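Local atomic coordinates of regulator of G-protein signalling 3 isoform 1 (Homo sapiens, PDB entry 2F5Y), a protein that probably speeds GTP hydrolysis on G-protein alpha subunits and, through its PDZ domain, probably binds the C-terminal tails of partner proteins. Residues I7-P10 against G15-F18; Q29-G34 against A40-L45. One frame throughout, in Å; residues are numbered along the deposited sequence.

In the fold
Contact 1 and contact 2 follow one another along a single PDZ domain, and their centres lie about 9 Å apart. Contact 1 sets strand 3-10 against the Gly-Phe-Gly-Phe loop, which in PDZ domains receives the terminal carboxylate of a bound peptide. Contact 2 lies at strand 27-31, the partner of strand 18-21, where it meets the chain leaving helix 36-40. Two junctions join them: Gly17 O and Asp32 N, 2.8 Å apart, form a probable backbone hydrogen bond, and Phe18 CG packs 3.5 Å from Leu42 CD2. Phe18 thus touches both Ile9 in contact 1 and Leu42 in contact 2.

Contact 1: I7-P10 against G15-F18; sequences ITIP and GFGF
Phe16 and Ile9 make the main meeting between residues 7-10 and 15-18, with CA atoms 6.8 Å apart; the two segments together bury 170 Å². Phe16 has CG anti to its carbonyl carbon (chi1 -57°), which swings the ring back toward strand 3-10 with one edge leading. Ile9 CG2 lies in the ring plane at that edge, 3.9 Å from Phe16 CD2, so the isoleucine methyl abuts the rim of the ring and does not cover a face. Farther along the same edge the carbonyl of Ile9 arrives near the ring plane, its O 3.5 Å from Phe16 CE2. An oxygen placed there faces ring hydrogens, which carry slight positive charge, and the approach is probably mildly favourable. Pro10 adds its own carbonyl, with O 4.0 Å from Phe16 CD2, while its CB points away from the loop. Strand 18-21 begins at Phe18, which meets the same isoleucine: Ile9 CD1, at the end of a nearly extended branch (chi2 163°), stops 4.2 Å from Phe18 CE1. The two gamma branches of Ile9 are thereby divided, CG2 meeting Phe16, and CD1, carried by CG1, meeting Phe18. The carbonyl O of Phe16 lies at the edge of the Phe18 ring, in its plane. This is the GLGF-type loop of PDZ domains, here with phenylalanine in the second place, and probably the carboxylate-binding loop. Both phenylalanines also touch Ile68 of helix 61-69, Phe16 and Ile9 share Ile75 of strand 74-81, and helix 36-40 touches the contact through Ala37 on Phe18 and through Pro36 and Ala40 on Ile9.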
loop_
_atom_site.group_PDB
_atom_site.type_symbol
_atom_site.label_atom_id
_atom_site.label_comp_id
_atom_site.label_asym_id
_atom_site.label_seq_id
_atom_site.Cartn_x
_atom_site.Cartn_y
_atom_site.Cartn_z
ATOM N N ILE A 7 -2.155 -2.594 7.560
ATOM C CA ILE A 7 -0.746 -2.213 7.639
ATOM C C ILE A 7 -0.664 -0.689 7.756
ATOM O O ILE A 7 -1.176 0.026 6.882
ATOM C CB ILE A 7 0.010 -2.640 6.358
ATOM C CG1 ILE A 7 -0.168 -4.139 6.074
ATOM C CG2 ILE A 7 1.512 -2.275 6.447
ATOM C CD1 ILE A 7 0.414 -5.059 7.123
ATOM N N THR A 8 -0.014 -0.202 8.820
ATOM C CA THR A 8 0.088 1.244 9.108
ATOM C C THR A 8 1.521 1.708 8.829
ATOM O O THR A 8 2.459 1.285 9.490
ATOM C CB THR A 8 -0.285 1.587 10.594
ATOM O OG1 THR A 8 -1.649 1.220 10.860
ATOM C CG2 THR A 8 -0.128 3.073 10.873
ATOM N N ILE A 9 1.682 2.583 7.846
ATOM C CA ILE A 9 3.001 2.988 7.406
ATOM C C ILE A 9 3.138 4.474 7.573
ATOM O O ILE A 9 2.528 5.225 6.823
ATOM C CB ILE A 9 3.234 2.683 5.935
ATOM C CG1 ILE A 9 2.802 1.254 5.609
ATOM C CG2 ILE A 9 4.715 2.941 5.586
ATOM C CD1 ILE A 9 2.620 1.002 4.119
ATOM N N PRO A 10 3.932 4.909 8.560
ATOM C CA PRO A 10 4.282 6.331 8.648
ATOM C C PRO A 10 5.200 6.733 7.497
ATOM O O PRO A 10 5.964 5.913 6.992
ATOM C CB PRO A 10 4.992 6.459 10.004
ATOM C CG PRO A 10 4.718 5.159 10.730
ATOM C CD PRO A 10 4.517 4.122 9.654
ATOM N N GLY A 15 9.115 9.057 1.093
ATOM C CA GLY A 15 7.865 8.363 0.873
ATOM C C GLY A 15 7.732 7.136 1.751
ATOM O O GLY A 15 8.247 7.106 2.858
ATOM N N PHE A 16 7.053 6.119 1.231
ATOM C CA PHE A 16 6.630 4.958 2.014
ATOM C C PHE A 16 7.345 3.656 1.658
ATOM O O PHE A 16 7.055 2.620 2.251
ATOM C CB PHE A 16 5.106 4.777 1.868
ATOM C CG PHE A 16 4.311 5.994 2.288
ATOM C CD1 PHE A 16 4.040 7.006 1.382
ATOM C CD2 PHE A 16 3.859 6.130 3.595
ATOM C CE1 PHE A 16 3.325 8.127 1.763
ATOM C CE2 PHE A 16 3.133 7.243 3.990
ATOM C CZ PHE A 16 2.869 8.245 3.078
ATOM N N GLY A 17 8.242 3.695 0.680
ATOM C CA GLY A 17 9.150 2.577 0.398
ATOM C C GLY A 17 8.539 1.331 -0.226
ATOM O O GLY A 17 8.926 0.208 0.108
ATOM N N PHE A 18 7.580 1.520 -1.125
ATOM C CA PHE A 18 7.031 0.404 -1.897
ATOM C C PHE A 18 6.516 0.820 -3.265
ATOM O O PHE A 18 6.246 1.998 -3.510
ATOM C CB PHE A 18 5.929 -0.326 -1.127
ATOM C CG PHE A 18 4.631 0.439 -1.012
ATOM C CD1 PHE A 18 4.448 1.380 -0.004
ATOM C CD2 PHE A 18 3.576 0.187 -1.886
ATOM C CE1 PHE A 18 3.253 2.067 0.107
ATOM C CE2 PHE A 18 2.373 0.891 -1.776
ATOM C CZ PHE A 18 2.213 1.809 -0.774
#

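Contact 2: Q29-G34 against A40-L45; sequences QAVDSG and AGLQQL
Val31 CG2 lies against both the carbonyl O and CB of Leu42, 3.7 Å from Leu42 O and 4.0 Å from Leu42 CB. It sits anti to the carbonyl carbon of Val31, the other methyl, CG1, standing anti to the backbone N (chi1 150°); this turn of the side chain brings CG2 closer than CG1 to Leu42. Leu42 CD2 lies 4.1 Å from Val31 CG2, which therefore touches both a polar backbone group and an apolar branch. The second direct meeting is at the surface: Gln44 CB rests 3.5 Å from Gln29 O. Two waters bridge the segments beside these contacts. One donates to Gln29 O and accepts a weak bond from Leu45 N. The other donates to Gln44 OE1 at 2.7 Å and accepts a weak bond from Val31 N; the glutamine chain, extended beyond CG (chi2 -166°), carries its amide to that water. In the next shell, Gln29 and Ala30 both face Thr19 in a classic beta bulge at this end of strand 27-31, and a backbone bond between Leu45 and Val28 ties the second segment to the same strand. Gln43 N is held by Asp46 OD2. Gly41, with positive phi (114°), ends helix 36-40 in a Schellman motif, and its O accepts from Arg81 NH2. Leu42 turns inward, where it touches Phe18, Val28, Ala37, Leu77 and Val79, whereas Gln44 is exposed. A short helix ended by an Ala-Gly-Leu turn, whose leucine enters the core before the chain runs on to strand 47-51, is a recurring element of the PDZ fold.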
loop_
_atom_site.group_PDB
_atom_site.type_symbol
_atom_site.label_atom_id
_atom_site.label_comp_id
_atom_site.label_asym_id
_atom_site.label_seq_id
_atom_site.Cartn_x
_atom_site.Cartn_y
_atom_site.Cartn_z
ATOM N N GLN A 29 3.900 -4.305 -5.875
ATOM C CA GLN A 29 4.936 -4.888 -6.711
ATOM C C GLN A 29 6.085 -5.344 -5.844
ATOM O O GLN A 29 6.495 -6.487 -5.904
ATOM C CB GLN A 29 5.493 -3.873 -7.713
ATOM C CG GLN A 29 5.064 -4.037 -9.129
ATOM C CD GLN A 29 5.603 -5.274 -9.855
ATOM O OE1 GLN A 29 5.963 -6.299 -9.259
ATOM N NE2 GLN A 29 5.624 -5.176 -11.179
ATOM N N ALA A 30 6.618 -4.409 -5.073
ATOM C CA ALA A 30 7.779 -4.651 -4.237
ATOM C C ALA A 30 7.764 -3.699 -3.060
ATOM O O ALA A 30 6.945 -2.761 -2.985
ATOM C CB ALA A 30 9.091 -4.492 -5.049
ATOM N N VAL A 31 8.681 -3.974 -2.146
ATOM C CA VAL A 31 8.823 -3.269 -0.890
ATOM C C VAL A 31 10.330 -3.076 -0.755
ATOM O O VAL A 31 11.080 -4.014 -0.989
ATOM C CB VAL A 31 8.254 -4.149 0.272
ATOM C CG1 VAL A 31 8.952 -3.875 1.566
ATOM C CG2 VAL A 31 6.734 -3.946 0.423
ATOM N N ASP A 32 10.772 -1.867 -0.419
ATOM C CA ASP A 32 12.199 -1.573 -0.342
ATOM C C ASP A 32 12.775 -2.150 0.939
ATOM O O ASP A 32 12.168 -2.042 2.003
ATOM C CB ASP A 32 12.448 -0.062 -0.374
ATOM C CG ASP A 32 11.807 0.623 -1.579
ATOM O OD1 ASP A 32 11.079 -0.044 -2.352
ATOM O OD2 ASP A 32 12.038 1.838 -1.751
ATOM N N SER A 33 13.946 -2.759 0.845
ATOM C CA SER A 33 14.562 -3.372 2.021
ATOM C C SER A 33 14.887 -2.324 3.084
ATOM O O SER A 33 15.673 -1.409 2.849
ATOM C CB SER A 33 15.820 -4.164 1.656
ATOM O OG SER A 33 15.842 -5.375 2.392
ATOM N N GLY A 34 14.252 -2.459 4.242
ATOM C CA GLY A 34 14.450 -1.544 5.356
ATOM C C GLY A 34 13.720 -0.215 5.240
ATOM O O GLY A 34 14.020 0.703 5.989
ATOM N N ALA A 40 6.895 -1.975 8.546
ATOM C CA ALA A 40 5.458 -1.974 8.851
ATOM C C ALA A 40 4.793 -3.344 8.626
ATOM O O ALA A 40 3.782 -3.651 9.271
ATOM C CB ALA A 40 4.719 -0.895 8.018
ATOM N N GLY A 41 5.332 -4.142 7.700
ATOM C CA GLY A 41 4.785 -5.474 7.395
ATOM C C GLY A 41 4.171 -5.660 5.999
ATOM O O GLY A 41 3.717 -6.746 5.667
ATOM N N LEU A 42 4.163 -4.627 5.161
ATOM C CA LEU A 42 3.723 -4.795 3.772
ATOM C C LEU A 42 4.633 -5.797 3.053
ATOM O O LEU A 42 5.798 -5.947 3.398
ATOM C CB LEU A 42 3.754 -3.453 3.045
ATOM C CG LEU A 42 2.867 -3.252 1.822
ATOM C CD1 LEU A 42 1.409 -3.276 2.218
ATOM C CD2 LEU A 42 3.225 -1.946 1.151
ATOM N N GLN A 43 4.088 -6.510 2.083
ATOM C CA GLN A 43 4.888 -7.432 1.304
ATOM C C GLN A 43 4.332 -7.553 -0.097
ATOM O O GLN A 43 3.176 -7.231 -0.350
ATOM C CB GLN A 43 4.975 -8.803 1.984
ATOM C CG GLN A 43 3.670 -9.551 2.069
ATOM C CD GLN A 43 3.808 -10.840 2.843
ATOM O OE1 GLN A 43 4.408 -10.862 3.910
ATOM N NE2 GLN A 43 3.246 -11.923 2.308
ATOM N N GLN A 44 5.185 -8.011 -1.004
ATOM C CA GLN A 44 4.815 -8.149 -2.398
ATOM C C GLN A 44 3.637 -9.110 -2.550
ATOM O O GLN A 44 3.471 -10.020 -1.733
ATOM C CB GLN A 44 6.020 -8.614 -3.217
ATOM C CG GLN A 44 6.482 -10.009 -2.908
ATOM C CD GLN A 44 7.860 -10.295 -3.484
ATOM O OE1 GLN A 44 8.858 -9.694 -3.074
ATOM N NE2 GLN A 44 7.920 -11.222 -4.437
ATOM N N LEU A 45 2.842 -8.889 -3.606
ATOM C CA LEU A 45 1.600 -9.631 -3.898
ATOM C C LEU A 45 0.410 -9.186 -3.054
ATOM O O LEU A 45 -0.725 -9.603 -3.323
ATOM C CB LEU A 45 1.760 -11.159 -3.795
ATOM C CG LEU A 45 2.174 -11.962 -5.032
ATOM C CD1 LEU A 45 1.206 -11.750 -6.181
ATOM C CD2 LEU A 45 3.585 -11.596 -5.434
HETATM O O HOH W 1 4.199 -8.576 -6.488
HETATM O O HOH W 2 9.601 -7.219 -2.323
#